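Local coordinates for protein N-alpha-acetyltransferase 30 (Saccharomyces cerevisiae, PDB 6YGA) that catalyses acetyl-CoA-dependent acetylation of the N-terminal methionine of proteins, as the catalytic subunit of the heterotrimeric NatC complex, at residues M1-D9 / Y90-L99; Q15-I23 / N59-C67. All coordinates share one frame; numbering follows the deposited sequence.

Interaction 1: residues M1-D9 / Y90-L99; sequences MEIVYKPLD and YRGHGIAKKL
K98 holds its CG anti to the backbone N (chi1 -159°), laying the start of its chain over the ring of Y5; the bend at chi2 then carries the amine away to a long, weak ion pair with E101. Y5's own chi1 of -52° swings its ring from strand 3-7 toward the start of helix 95-109. K98 CG comes down over one ring face, 3.8 Å from the Y5 centroid and 22° off the normal, a CH-pi contact offset toward the rim. Along the CD2-CE2 edge of the ring, near its plane, lie two helix residues: Y5 CE2 is 3.9 Å from I95 CG2, and Y5 CD2 is 3.9 Å from L99 CD2. Two residues earlier on the strand, I3 CD1 meets the Y90 ring obliquely, 4.0 Å from Y90 CE2. At the chain start, M1, modelled as selenomethionine, slides past Y90 in a Met-aromatic contact, its SE 3.9 Å from Y90 CD2. M1 SE also sits 3.6 Å from H93 CD2, and M1 CE completes an off-centre CH-pi contact with the imidazole. Y90 OH is held by D52, which also takes the backbone N of E2. No hydrogen bond crosses between the segments, so side-chain packing makes the join. The edge strand thereby meets the R-x-x-G-x-A turn and helix start of R91-A96, the signature that in GNAT acetyltransferases typically binds the acetyl-CoA pyrophosphate.

Interaction 2: residues Q15-I23 / N59-C67; sequences QFASIKKLI and NIPIGCIVC
The pyrrolidine ring of P61 has S18 CB and L22 CD1 slanting in on one side of its mean plane and Q15 CG more distantly on the other; S18 CB is 3.5 Å from P61 CD. A second flat group, the peptide joining I62 to G63, carries L22 CD1 above one face, 3.5 Å from G63 N and 3.6 Å from I62 C. This is a helix laid across a strand in the GNAT fold: the axes of 15-23 and 63-67 run at 93° to each other and approach to 8.6 Å. I62 and G63 both face A50 in a classic beta bulge. L22 packs at this corner of the strand, its CD1 also 3.3 Å from P61 O. No hydrogen bond crosses between the segments, and the polar ends on the helix look to other partners: S18 OG bonds to E14 O one turn back, and Q15 OE1 takes D9 N. On the outer side of the helix, K20 makes a salt bridge to E56 of the N-alpha-acetyltransferase 35 chain. Beyond the bulge, the strand sends alternate side chains up to the helix. With chi1 at 68°, C64 lifts its sulfur between two isoleucines, SG lying 3.7 Å from I19 CG2 and equally near I23 CG1. Two residues on along the strand, I23 and V66 cross at a slant, I23 CD1 resting 3.7 Å from V66 CG2.

Interactions 1 and 2 have centres about 11 Å apart and build on the same mixed sheet. Along the chain they come as strand 3-7, helix 13-26, strand 61-72 and then helix 95-109, so both segments of interaction 2 fall between those of interaction 1. The two helices pack on opposite faces of the sheet: C64 and V66 point to helix 13-26, while I65, between them, touches L99. Direct contacts tie the pair together, with Y90 packing on I62 and L99 CD1 against C64 N. Strand 61-72 thus lies between helix 13-26 on one face and, on the other, the start of helix 95-109 with its probable acetyl-CoA-binding turn.

Interaction 1: residues M1-D9 / Y90-L99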
loop_
_atom_site.group_PDB
_atom_site.type_symbol
_atom_site.label_atom_id
_atom_site.label_comp_id
_atom_site.label_asym_id
_atom_site.label_seq_id
_atom_site.Cartn_x
_atom_site.Cartn_y
_atom_site.Cartn_z
HETATM N N MSE A 1 -12.139 -33.309 -26.976
HETATM C CA MSE A 1 -11.677 -31.929 -27.006
HETATM C C MSE A 1 -10.640 -31.705 -28.106
HETATM O O MSE A 1 -9.684 -32.469 -28.227
HETATM C CB MSE A 1 -11.091 -31.549 -25.649
HETATM C CG MSE A 1 -11.032 -30.068 -25.392
HETATM SE SE MSE A 1 -10.288 -29.695 -23.636
HETATM C CE MSE A 1 -8.499 -30.396 -23.927
ATOM N N GLU A 2 -10.836 -30.646 -28.916
ATOM C CA GLU A 2 -9.903 -30.280 -29.989
ATOM C C GLU A 2 -9.787 -28.753 -29.988
ATOM O O GLU A 2 -10.411 -28.057 -30.790
ATOM C CB GLU A 2 -10.364 -30.812 -31.345
ATOM C CG GLU A 2 -9.246 -30.973 -32.366
ATOM C CD GLU A 2 -9.752 -30.988 -33.796
ATOM O OE1 GLU A 2 -10.028 -29.897 -34.339
ATOM O OE2 GLU A 2 -9.875 -32.088 -34.375
ATOM N N ILE A 3 -8.967 -28.230 -29.078
ATOM C CA ILE A 3 -8.895 -26.788 -28.876
ATOM C C ILE A 3 -8.090 -26.136 -29.993
ATOM O O ILE A 3 -7.025 -26.627 -30.392
ATOM C CB ILE A 3 -8.296 -26.477 -27.495
ATOM C CG1 ILE A 3 -9.127 -27.145 -26.398
ATOM C CG2 ILE A 3 -8.246 -24.982 -27.256
ATOM C CD1 ILE A 3 -10.569 -26.691 -26.369
ATOM N N VAL A 4 -8.603 -25.020 -30.506
ATOM C CA VAL A 4 -7.962 -24.249 -31.566
ATOM C C VAL A 4 -7.779 -22.823 -31.067
ATOM O O VAL A 4 -8.714 -22.232 -30.512
ATOM C CB VAL A 4 -8.790 -24.275 -32.865
ATOM C CG1 VAL A 4 -8.139 -23.416 -33.936
ATOM C CG2 VAL A 4 -8.963 -25.706 -33.356
ATOM N N TYR A 5 -6.579 -22.278 -31.257
ATOM C CA TYR A 5 -6.222 -20.934 -30.815
ATOM C C TYR A 5 -6.042 -20.049 -32.041
ATOM O O TYR A 5 -5.206 -20.343 -32.902
ATOM C CB TYR A 5 -4.945 -20.961 -29.975
ATOM C CG TYR A 5 -4.998 -21.952 -28.837
ATOM C CD1 TYR A 5 -4.583 -23.266 -29.014
ATOM C CD2 TYR A 5 -5.470 -21.578 -27.587
ATOM C CE1 TYR A 5 -4.637 -24.178 -27.980
ATOM C CE2 TYR A 5 -5.526 -22.484 -26.544
ATOM C CZ TYR A 5 -5.106 -23.782 -26.747
ATOM O OH TYR A 5 -5.157 -24.694 -25.719
ATOM N N LYS A 6 -6.810 -18.970 -32.116
ATOM C CA LYS A 6 -6.860 -18.122 -33.296
ATOM C C LYS A 6 -6.908 -16.663 -32.876
ATOM O O LYS A 6 -7.340 -16.344 -31.763
ATOM C CB LYS A 6 -8.077 -18.466 -34.164
ATOM C CG LYS A 6 -9.354 -18.683 -33.372
ATOM C CD LYS A 6 -10.256 -19.700 -34.047
ATOM C CE LYS A 6 -10.687 -19.233 -35.424
ATOM N NZ LYS A 6 -11.474 -20.278 -36.131
ATOM N N PRO A 7 -6.450 -15.754 -33.734
ATOM C CA PRO A 7 -6.546 -14.327 -33.412
ATOM C C PRO A 7 -7.982 -13.835 -33.507
ATOM O O PRO A 7 -8.839 -14.442 -34.151
ATOM C CB PRO A 7 -5.663 -13.656 -34.470
ATOM C CG PRO A 7 -4.798 -14.754 -35.013
ATOM C CD PRO A 7 -5.644 -15.986 -34.943
ATOM N N LEU A 8 -8.231 -12.703 -32.856
ATOM C CA LEU A 8 -9.563 -12.112 -32.867
ATOM C C LEU A 8 -9.906 -11.542 -34.241
ATOM O O LEU A 8 -9.080 -10.895 -34.890
ATOM C CB LEU A 8 -9.657 -11.009 -31.816
ATOM C CG LEU A 8 -10.854 -10.066 -31.964
ATOM C CD1 LEU A 8 -12.125 -10.694 -31.412
ATOM C CD2 LEU A 8 -10.576 -8.727 -31.308
ATOM N N ASP A 9 -11.142 -11.788 -34.680
ATOM C CA ASP A 9 -11.712 -11.145 -35.860
ATOM C C ASP A 9 -12.519 -9.944 -35.385
ATOM O O ASP A 9 -13.609 -10.105 -34.829
ATOM C CB ASP A 9 -12.595 -12.110 -36.652
ATOM C CG ASP A 9 -13.097 -11.508 -37.958
ATOM O OD1 ASP A 9 -12.574 -10.450 -38.369
ATOM O OD2 ASP A 9 -14.015 -12.094 -38.572
ATOM N N TYR A 90 -13.759 -26.099 -19.017
ATOM C CA TYR A 90 -12.541 -26.394 -19.759
ATOM C C TYR A 90 -11.273 -26.162 -18.947
ATOM O O TYR A 90 -10.175 -26.203 -19.510
ATOM C CB TYR A 90 -12.498 -25.563 -21.042
ATOM C CG TYR A 90 -13.422 -26.073 -22.123
ATOM C CD1 TYR A 90 -14.771 -25.746 -22.124
ATOM C CD2 TYR A 90 -12.944 -26.888 -23.139
ATOM C CE1 TYR A 90 -15.621 -26.218 -23.112
ATOM C CE2 TYR A 90 -13.782 -27.363 -24.131
ATOM C CZ TYR A 90 -15.118 -27.025 -24.113
ATOM O OH TYR A 90 -15.954 -27.494 -25.099
ATOM N N ARG A 91 -11.392 -25.927 -17.644
ATOM C CA ARG A 91 -10.211 -25.704 -16.825
ATOM C C ARG A 91 -9.484 -27.018 -16.561
ATOM O O ARG A 91 -10.081 -28.098 -16.548
ATOM C CB ARG A 91 -10.596 -25.035 -15.507
ATOM C CG ARG A 91 -11.375 -23.744 -15.689
ATOM C CD ARG A 91 -11.103 -22.758 -14.566
ATOM N NE ARG A 91 -11.756 -21.473 -14.803
ATOM C CZ ARG A 91 -12.846 -21.058 -14.165
ATOM N NH1 ARG A 91 -13.408 -21.821 -13.237
ATOM N NH2 ARG A 91 -13.371 -19.874 -14.450
ATOM N N GLY A 92 -8.172 -26.917 -16.362
ATOM C CA GLY A 92 -7.351 -28.076 -16.084
ATOM C C GLY A 92 -6.783 -28.776 -17.296
ATOM O O GLY A 92 -6.293 -29.904 -17.164
ATOM N N HIS A 93 -6.831 -28.149 -18.474
ATOM C CA HIS A 93 -6.313 -28.748 -19.698
ATOM C C HIS A 93 -5.189 -27.920 -20.311
ATOM O O HIS A 93 -4.882 -28.080 -21.496
ATOM C CB HIS A 93 -7.440 -28.951 -20.714
ATOM C CG HIS A 93 -8.518 -29.881 -20.246
ATOM N ND1 HIS A 93 -8.268 -31.182 -19.866
ATOM C CD2 HIS A 93 -9.854 -29.699 -20.106
ATOM C CE1 HIS A 93 -9.401 -31.760 -19.507
ATOM N NE2 HIS A 93 -10.378 -30.883 -19.644
ATOM N N GLY A 94 -4.566 -27.042 -19.528
ATOM C CA GLY A 94 -3.492 -26.214 -20.041
ATOM C C GLY A 94 -3.912 -25.194 -21.071
ATOM O O GLY A 94 -3.068 -24.712 -21.831
ATOM N N ILE A 95 -5.199 -24.846 -21.119
ATOM C CA ILE A 95 -5.676 -23.905 -22.128
ATOM C C ILE A 95 -5.179 -22.497 -21.830
ATOM O O ILE A 95 -4.738 -21.777 -22.735
ATOM C CB ILE A 95 -7.209 -23.955 -22.223
ATOM C CG1 ILE A 95 -7.675 -25.378 -22.520
ATOM C CG2 ILE A 95 -7.709 -23.003 -23.296
ATOM C CD1 ILE A 95 -9.173 -25.520 -22.561
ATOM N N ALA A 96 -5.243 -22.079 -20.563
ATOM C CA ALA A 96 -4.753 -20.755 -20.193
ATOM C C ALA A 96 -3.269 -20.608 -20.507
ATOM O O ALA A 96 -2.832 -19.561 -20.999
ATOM C CB ALA A 96 -5.019 -20.493 -18.712
ATOM N N LYS A 97 -2.482 -21.651 -20.243
ATOM C CA LYS A 97 -1.050 -21.572 -20.508
ATOM C C LYS A 97 -0.773 -21.401 -21.996
ATOM O O LYS A 97 0.139 -20.664 -22.383
ATOM C CB LYS A 97 -0.347 -22.815 -19.967
ATOM C CG LYS A 97 1.135 -22.886 -20.297
ATOM C CD LYS A 97 1.803 -24.044 -19.574
ATOM C CE LYS A 97 3.278 -24.130 -19.920
ATOM N NZ LYS A 97 3.967 -25.179 -19.119
ATOM N N LYS A 98 -1.558 -22.065 -22.847
ATOM C CA LYS A 98 -1.343 -21.946 -24.284
ATOM C C LYS A 98 -1.737 -20.562 -24.789
ATOM O O LYS A 98 -1.100 -20.025 -25.701
ATOM C CB LYS A 98 -2.120 -23.035 -25.023
ATOM C CG LYS A 98 -1.580 -23.323 -26.410
ATOM C CD LYS A 98 -0.130 -23.770 -26.337
ATOM C CE LYS A 98 0.458 -23.975 -27.721
ATOM N NZ LYS A 98 1.814 -24.583 -27.651
ATOM N N LEU A 99 -2.783 -19.970 -24.207
ATOM C CA LEU A 99 -3.180 -18.622 -24.599
ATOM C C LEU A 99 -2.118 -17.600 -24.211
ATOM O O LEU A 99 -1.841 -16.665 -24.970
ATOM C CB LEU A 99 -4.526 -18.266 -23.970
ATOM C CG LEU A 99 -5.777 -18.838 -24.642
ATOM C CD1 LEU A 99 -6.980 -18.722 -23.721
ATOM C CD2 LEU A 99 -6.044 -18.119 -25.952
#

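Interaction 2: residues Q15-I23 / N59-C67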
loop_
_atom_site.group_PDB
_atom_site.type_symbol
_atom_site.label_atom_id
_atom_site.label_comp_id
_atom_site.label_asym_id
_atom_site.label_seq_id
_atom_site.Cartn_x
_atom_site.Cartn_y
_atom_site.Cartn_z
ATOM N N GLN A 15 -18.374 -12.715 -31.926
ATOM C CA GLN A 15 -17.122 -13.082 -31.274
ATOM C C GLN A 15 -16.771 -12.077 -30.183
ATOM O O GLN A 15 -16.345 -12.453 -29.085
ATOM C CB GLN A 15 -16.012 -13.169 -32.320
ATOM C CG GLN A 15 -14.891 -14.134 -31.996
ATOM C CD GLN A 15 -13.844 -14.178 -33.091
ATOM O OE1 GLN A 15 -13.059 -13.245 -33.254
ATOM N NE2 GLN A 15 -13.834 -15.264 -33.855
ATOM N N PHE A 16 -16.961 -10.788 -30.474
ATOM C CA PHE A 16 -16.736 -9.733 -29.490
ATOM C C PHE A 16 -17.561 -9.965 -28.231
ATOM O O PHE A 16 -17.032 -9.943 -27.113
ATOM C CB PHE A 16 -17.080 -8.377 -30.116
ATOM C CG PHE A 16 -16.578 -7.187 -29.338
ATOM C CD1 PHE A 16 -17.156 -6.824 -28.132
ATOM C CD2 PHE A 16 -15.546 -6.409 -29.838
ATOM C CE1 PHE A 16 -16.698 -5.724 -27.427
ATOM C CE2 PHE A 16 -15.083 -5.306 -29.141
ATOM C CZ PHE A 16 -15.660 -4.963 -27.933
ATOM N N ALA A 17 -18.868 -10.177 -28.394
ATOM C CA ALA A 17 -19.742 -10.317 -27.235
ATOM C C ALA A 17 -19.389 -11.555 -26.420
ATOM O O ALA A 17 -19.495 -11.544 -25.188
ATOM C CB ALA A 17 -21.203 -10.367 -27.681
ATOM N N SER A 18 -18.967 -12.631 -27.086
ATOM C CA SER A 18 -18.640 -13.860 -26.370
ATOM C C SER A 18 -17.431 -13.664 -25.464
ATOM O O SER A 18 -17.363 -14.244 -24.373
ATOM C CB SER A 18 -18.387 -14.991 -27.363
ATOM O OG SER A 18 -19.367 -15.013 -28.389
ATOM N N ILE A 19 -16.463 -12.858 -25.905
ATOM C CA ILE A 19 -15.293 -12.562 -25.081
ATOM C C ILE A 19 -15.704 -11.808 -23.825
ATOM O O ILE A 19 -15.203 -12.078 -22.726
ATOM C CB ILE A 19 -14.257 -11.774 -25.902
ATOM C CG1 ILE A 19 -13.741 -12.618 -27.069
ATOM C CG2 ILE A 19 -13.110 -11.301 -25.021
ATOM C CD1 ILE A 19 -12.909 -11.843 -28.064
ATOM N N LYS A 20 -16.625 -10.852 -23.966
ATOM C CA LYS A 20 -17.095 -10.094 -22.811
ATOM C C LYS A 20 -17.768 -11.002 -21.790
ATOM O O LYS A 20 -17.565 -10.843 -20.581
ATOM C CB LYS A 20 -18.046 -8.984 -23.265
ATOM C CG LYS A 20 -18.931 -8.436 -22.157
ATOM C CD LYS A 20 -19.251 -6.967 -22.362
ATOM C CE LYS A 20 -19.991 -6.410 -21.159
ATOM N NZ LYS A 20 -19.991 -4.923 -21.141
ATOM N N LYS A 21 -18.562 -11.970 -22.254
ATOM C CA LYS A 21 -19.245 -12.872 -21.331
ATOM C C LYS A 21 -18.251 -13.723 -20.548
ATOM O O LYS A 21 -18.412 -13.922 -19.339
ATOM C CB LYS A 21 -20.221 -13.764 -22.095
ATOM C CG LYS A 21 -21.190 -14.520 -21.202
ATOM C CD LYS A 21 -22.144 -13.563 -20.499
ATOM C CE LYS A 21 -23.250 -14.313 -19.770
ATOM N NZ LYS A 21 -24.312 -13.401 -19.254
ATOM N N LEU A 22 -17.218 -14.233 -21.222
ATOM C CA LEU A 22 -16.213 -15.045 -20.543
ATOM C C LEU A 22 -15.507 -14.252 -19.450
ATOM O O LEU A 22 -15.416 -14.699 -18.301
ATOM C CB LEU A 22 -15.195 -15.568 -21.554
ATOM C CG LEU A 22 -15.535 -16.806 -22.378
ATOM C CD1 LEU A 22 -14.389 -17.131 -23.325
ATOM C CD2 LEU A 22 -15.821 -17.980 -21.463
ATOM N N ILE A 23 -14.995 -13.071 -19.796
ATOM C CA ILE A 23 -14.192 -12.297 -18.855
ATOM C C ILE A 23 -15.044 -11.807 -17.689
ATOM O O ILE A 23 -14.586 -11.777 -16.542
ATOM C CB ILE A 23 -13.495 -11.138 -19.594
ATOM C CG1 ILE A 23 -12.465 -11.686 -20.588
ATOM C CG2 ILE A 23 -12.834 -10.182 -18.613
ATOM C CD1 ILE A 23 -11.836 -10.636 -21.476
ATOM N N ASN A 59 -17.321 -22.783 -32.765
ATOM C CA ASN A 59 -16.651 -21.494 -32.854
ATOM C C ASN A 59 -16.930 -20.582 -31.657
ATOM O O ASN A 59 -16.511 -19.422 -31.669
ATOM C CB ASN A 59 -17.039 -20.796 -34.162
ATOM C CG ASN A 59 -16.113 -19.647 -34.512
ATOM O OD1 ASN A 59 -16.537 -18.494 -34.578
ATOM N ND2 ASN A 59 -14.837 -19.954 -34.725
ATOM N N ILE A 60 -17.626 -21.062 -30.634
ATOM C CA ILE A 60 -17.818 -20.210 -29.455
ATOM C C ILE A 60 -16.505 -20.157 -28.682
ATOM O O ILE A 60 -15.811 -21.189 -28.571
ATOM C CB ILE A 60 -18.969 -20.733 -28.586
ATOM C CG1 ILE A 60 -19.306 -19.724 -27.481
ATOM C CG2 ILE A 60 -18.609 -22.082 -27.989
ATOM C CD1 ILE A 60 -20.268 -20.253 -26.462
ATOM N N PRO A 61 -16.083 -18.996 -28.190
ATOM C CA PRO A 61 -14.848 -18.949 -27.397
ATOM C C PRO A 61 -15.057 -19.550 -26.014
ATOM O O PRO A 61 -15.981 -19.173 -25.290
ATOM C CB PRO A 61 -14.531 -17.451 -27.322
ATOM C CG PRO A 61 -15.287 -16.832 -28.451
ATOM C CD PRO A 61 -16.536 -17.649 -28.574
ATOM N N ILE A 62 -14.180 -20.491 -25.652
ATOM C CA ILE A 62 -14.143 -21.048 -24.301
ATOM C C ILE A 62 -12.988 -20.491 -23.483
ATOM O O ILE A 62 -12.893 -20.781 -22.279
ATOM C CB ILE A 62 -14.081 -22.592 -24.329
ATOM C CG1 ILE A 62 -13.004 -23.088 -25.303
ATOM C CG2 ILE A 62 -15.430 -23.162 -24.718
ATOM C CD1 ILE A 62 -11.633 -23.295 -24.684
ATOM N N GLY A 63 -12.109 -19.711 -24.096
ATOM C CA GLY A 63 -11.041 -19.038 -23.385
ATOM C C GLY A 63 -10.513 -17.909 -24.235
ATOM O O GLY A 63 -10.619 -17.933 -25.466
ATOM N N CYS A 64 -9.945 -16.906 -23.570
ATOM C CA CYS A 64 -9.425 -15.761 -24.301
ATOM C C CYS A 64 -8.376 -15.045 -23.467
ATOM O O CYS A 64 -8.329 -15.172 -22.241
ATOM C CB CYS A 64 -10.542 -14.789 -24.687
ATOM S SG CYS A 64 -11.283 -13.944 -23.279
ATOM N N ILE A 65 -7.546 -14.272 -24.159
ATOM C CA ILE A 65 -6.554 -13.414 -23.527
ATOM C C ILE A 65 -6.568 -12.078 -24.258
ATOM O O ILE A 65 -6.680 -12.033 -25.487
ATOM C CB ILE A 65 -5.155 -14.072 -23.528
ATOM C CG1 ILE A 65 -4.149 -13.229 -22.745
ATOM C CG2 ILE A 65 -4.664 -14.342 -24.950
ATOM C CD1 ILE A 65 -2.816 -13.924 -22.555
ATOM N N VAL A 66 -6.497 -10.989 -23.498
ATOM C CA VAL A 66 -6.592 -9.636 -24.036
ATOM C C VAL A 66 -5.337 -8.882 -23.623
ATOM O O VAL A 66 -5.017 -8.810 -22.429
ATOM C CB VAL A 66 -7.856 -8.918 -23.540
ATOM C CG1 VAL A 66 -7.982 -7.568 -24.205
ATOM C CG2 VAL A 66 -9.090 -9.762 -23.811
ATOM N N CYS A 67 -4.630 -8.320 -24.601
ATOM C CA CYS A 67 -3.335 -7.702 -24.360
ATOM C C CYS A 67 -3.243 -6.352 -25.059
ATOM O O CYS A 67 -3.981 -6.061 -26.003
ATOM C CB CYS A 67 -2.189 -8.607 -24.835
ATOM S SG CYS A 67 -2.234 -10.258 -24.111
#